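Local atomic coordinates of ribosome-inactivating protein 3 (Zea mays, PDB entry 2PQG), a protein that belongs to the ribosome-inactivating protein family and is also known as the B-32 protein of maize. Residues A[2-7]-A[20-25]. Sequence-based numbering, arbitrary orientation.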
ATOM      1  N   PHE A   2      -1.224  17.221   0.889  1.00 50.84           N
ATOM      2  CA  PHE A   2       0.137  17.567   0.475  1.00 47.75           C
ATOM      3  C   PHE A   2       0.613  16.498  -0.497  1.00 42.88           C
ATOM      4  O   PHE A   2       0.411  15.293  -0.304  1.00 39.66           O
ATOM      5  CB  PHE A   2       1.094  17.724   1.668  1.00 50.95           C
ATOM      6  CG  PHE A   2       1.328  16.483   2.415  1.00 54.15           C
ATOM      7  CD1 PHE A   2       0.438  16.069   3.399  1.00 57.79           C
ATOM      8  CD2 PHE A   2       2.455  15.720   2.152  1.00 56.87           C
ATOM      9  CE1 PHE A   2       0.674  14.901   4.118  1.00 59.81           C
ATOM     10  CE2 PHE A   2       2.701  14.554   2.862  1.00 61.11           C
ATOM     11  CZ  PHE A   2       1.808  14.143   3.849  1.00 62.12           C
ATOM     12  N   THR A   3       1.281  16.947  -1.555  1.00 39.57           N
ATOM     13  CA  THR A   3       1.630  16.076  -2.673  1.00 38.08           C
ATOM     14  C   THR A   3       3.070  15.571  -2.589  1.00 35.65           C
ATOM     15  O   THR A   3       3.952  16.259  -2.075  1.00 38.82           O
ATOM     16  CB  THR A   3       1.421  16.781  -4.026  1.00 41.12           C
ATOM     17  OG1 THR A   3       0.026  17.052  -4.216  1.00 40.09           O
ATOM     18  CG2 THR A   3       1.925  15.910  -5.165  1.00 42.58           C
ATOM     19  N   GLU A   4       3.295  14.364  -3.100  1.00 32.59           N
ATOM     20  CA  GLU A   4       4.637  13.869  -3.376  1.00 31.75           C
ATOM     21  C   GLU A   4       4.599  13.404  -4.842  1.00 28.84           C
ATOM     22  O   GLU A   4       3.533  13.036  -5.372  1.00 25.75           O
ATOM     23  CB  GLU A   4       5.038  12.680  -2.497  1.00 34.84           C
ATOM     24  CG  GLU A   4       4.823  12.899  -1.023  1.00 34.21           C
ATOM     25  CD  GLU A   4       5.671  14.016  -0.452  1.00 33.76           C
ATOM     26  OE1 GLU A   4       6.830  14.166  -0.888  1.00 32.06           O
ATOM     27  OE2 GLU A   4       5.184  14.725   0.454  1.00 37.72           O
ATOM     28  N   ILE A   5       5.753  13.444  -5.507  1.00 25.01           N
ATOM     29  CA  ILE A   5       5.857  13.032  -6.905  1.00 21.07           C
ATOM     30  C   ILE A   5       7.025  12.078  -7.107  1.00 21.75           C
ATOM     31  O   ILE A   5       8.149  12.372  -6.696  1.00 24.73           O
ATOM     32  CB  ILE A   5       6.047  14.240  -7.843  1.00 19.11           C
ATOM     33  CG1 ILE A   5       4.820  15.155  -7.772  1.00 18.54           C
ATOM     34  CG2 ILE A   5       6.262  13.757  -9.273  1.00 22.26           C
ATOM     35  CD1 ILE A   5       4.981  16.449  -8.546  1.00 12.37           C
ATOM     36  N   PHE A   6       6.755  10.929  -7.722  1.00 20.27           N
ATOM     37  CA  PHE A   6       7.799   9.962  -7.997  1.00 21.21           C
ATOM     38  C   PHE A   6       7.852   9.614  -9.499  1.00 19.85           C
ATOM     39  O   PHE A   6       6.890   9.093 -10.057  1.00 19.88           O
ATOM     40  CB  PHE A   6       7.594   8.664  -7.197  1.00 25.54           C
ATOM     41  CG  PHE A   6       8.732   7.705  -7.335  1.00 28.84           C
ATOM     42  CD1 PHE A   6       8.499   6.368  -7.587  1.00 34.31           C
ATOM     43  CD2 PHE A   6      10.047   8.157  -7.258  1.00 33.11           C
ATOM     44  CE1 PHE A   6       9.564   5.483  -7.777  1.00 40.83           C
ATOM     45  CE2 PHE A   6      11.118   7.282  -7.445  1.00 38.11           C
ATOM     46  CZ  PHE A   6      10.876   5.941  -7.704  1.00 38.04           C
ATOM     47  N   PRO A   7       8.973   9.937 -10.174  1.00 18.56           N
ATOM     48  CA  PRO A   7       9.183   9.678 -11.605  1.00 21.23           C
ATOM     49  C   PRO A   7       9.577   8.216 -11.753  1.00 22.67           C
ATOM     50  O   PRO A   7      10.755   7.885 -11.926  1.00 26.59           O
ATOM     51  CB  PRO A   7      10.301  10.641 -11.970  1.00 18.42           C
ATOM     52  CG  PRO A   7      11.095  10.732 -10.680  1.00 16.54           C
ATOM     53  CD  PRO A   7      10.082  10.714  -9.583  1.00 14.68           C
ATOM     54  N   ALA A  20      12.566   8.118   1.784  1.00 20.99           N
ATOM     55  CA  ALA A  20      13.191   9.029   2.726  1.00 22.66           C
ATOM     56  C   ALA A  20      12.586  10.418   2.640  1.00 25.52           C
ATOM     57  O   ALA A  20      12.436  11.098   3.656  1.00 30.58           O
ATOM     58  CB  ALA A  20      14.681   9.098   2.466  1.00 18.97           C
ATOM     59  N   SER A  21      12.245  10.840   1.428  1.00 25.18           N
ATOM     60  CA  SER A  21      11.656  12.157   1.215  1.00 23.77           C
ATOM     61  C   SER A  21      10.206  12.215   1.706  1.00 21.22           C
ATOM     62  O   SER A  21       9.806  13.156   2.387  1.00 20.09           O
ATOM     63  CB  SER A  21      11.743  12.521  -0.274  1.00 27.39           C
ATOM     64  OG  SER A  21      11.003  13.694  -0.568  1.00 39.53           O
ATOM     65  N   VAL A  22       9.424  11.197   1.374  1.00 19.53           N
ATOM     66  CA  VAL A  22       8.031  11.160   1.777  1.00 18.06           C
ATOM     67  C   VAL A  22       7.858  10.914   3.290  1.00 22.03           C
ATOM     68  O   VAL A  22       6.932  11.444   3.911  1.00 22.00           O
ATOM     69  CB  VAL A  22       7.260  10.103   0.948  1.00 17.26           C
ATOM     70  CG1 VAL A  22       5.792  10.063   1.369  1.00 15.05           C
ATOM     71  CG2 VAL A  22       7.369  10.436  -0.537  1.00 12.60           C
ATOM     72  N   ARG A  23       8.730  10.119   3.897  1.00 18.11           N
ATOM     73  CA  ARG A  23       8.594   9.913   5.328  1.00 18.73           C
ATOM     74  C   ARG A  23       8.866  11.212   6.067  1.00 20.84           C
ATOM     75  O   ARG A  23       8.237  11.491   7.084  1.00 18.66           O
ATOM     76  CB  ARG A  23       9.552   8.845   5.836  1.00 17.84           C
ATOM     77  CG  ARG A  23       8.967   7.454   5.802  1.00 19.97           C
ATOM     78  CD  ARG A  23       9.904   6.487   6.462  1.00 15.55           C
ATOM     79  NE  ARG A  23       9.632   5.125   6.042  1.00 14.85           N
ATOM     80  CZ  ARG A  23      10.569   4.190   5.925  1.00 19.06           C
ATOM     81  NH1 ARG A  23      11.835   4.480   6.205  1.00 18.13           N
ATOM     82  NH2 ARG A  23      10.249   2.972   5.512  1.00 21.31           N
ATOM     83  N   LYS A  24       9.807  12.000   5.552  1.00 23.40           N
ATOM     84  CA  LYS A  24      10.166  13.282   6.160  1.00 26.37           C
ATOM     85  C   LYS A  24       8.994  14.274   6.159  1.00 28.50           C
ATOM     86  O   LYS A  24       8.833  15.055   7.101  1.00 28.23           O
ATOM     87  CB  LYS A  24      11.374  13.891   5.431  1.00 29.09           C
ATOM     88  CG  LYS A  24      11.723  15.311   5.866  1.00 31.53           C
ATOM     89  CD  LYS A  24      13.066  15.771   5.307  1.00 35.14           C
ATOM     90  CE  LYS A  24      13.422  17.165   5.814  1.00 34.55           C
ATOM     91  NZ  LYS A  24      12.319  18.128   5.543  1.00 41.87           N
ATOM     92  N   ASP A  25       8.171  14.237   5.116  1.00 26.46           N
ATOM     93  CA  ASP A  25       7.032  15.139   5.046  1.00 29.31           C
ATOM     94  C   ASP A  25       5.894  14.645   5.936  1.00 29.77           C
ATOM     95  O   ASP A  25       5.106  15.440   6.449  1.00 33.86           O
ATOM     96  CB  ASP A  25       6.559  15.264   3.599  1.00 33.36           C
ATOM     97  CG  ASP A  25       7.643  15.811   2.677  1.00 39.29           C
ATOM     98  OD1 ASP A  25       7.482  15.723   1.439  1.00 38.02           O
ATOM     99  OD2 ASP A  25       8.658  16.334   3.192  1.00 43.85           O
TER
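E4 and D25 bring two carboxylates together where strand 2-7 meets segment 20-25 of helix 15-27, the segment axes nearly antiparallel (176°) and 9.6 Å apart. Atom E4 OE2 lies 2.7 Å from D25 OD1, and E4 OE1 is only slightly farther from the same oxygen, so both glutamate oxygens converge on it. The two carboxylate planes are turned 44° against each other. Two acid groups this close would be expected to repel if both were charged, which would tend to raise the pKa of one. The glutamate chain starts beside its backbone N, CG anti to the carbonyl carbon (chi1 -51°), and then bends at chi2. Its aliphatic part rests on V22, with E4 CG 3.6 Å from V22 CG2 and 3.8 Å from V22 CG1, so both methyls meet the same methylene. F2 joins from the strand's start: its CE2 approaches D25 CB at 4.0 Å, the ring plane steeply inclined to the aspartate carboxylate, while E4 OE2 lies at the ring's edge, in its plane. D25 OD2 makes a long, weak ion pair with K28 NZ. The contact packs the N-terminal edge strand of the ribosome-inactivating protein fold against the helix that follows it; parallel strand 51-57 bonds to 2-7 through the backbone, its L52 touching F2, E4 and V22, and R23 ties the helix to G187, L188 and S194.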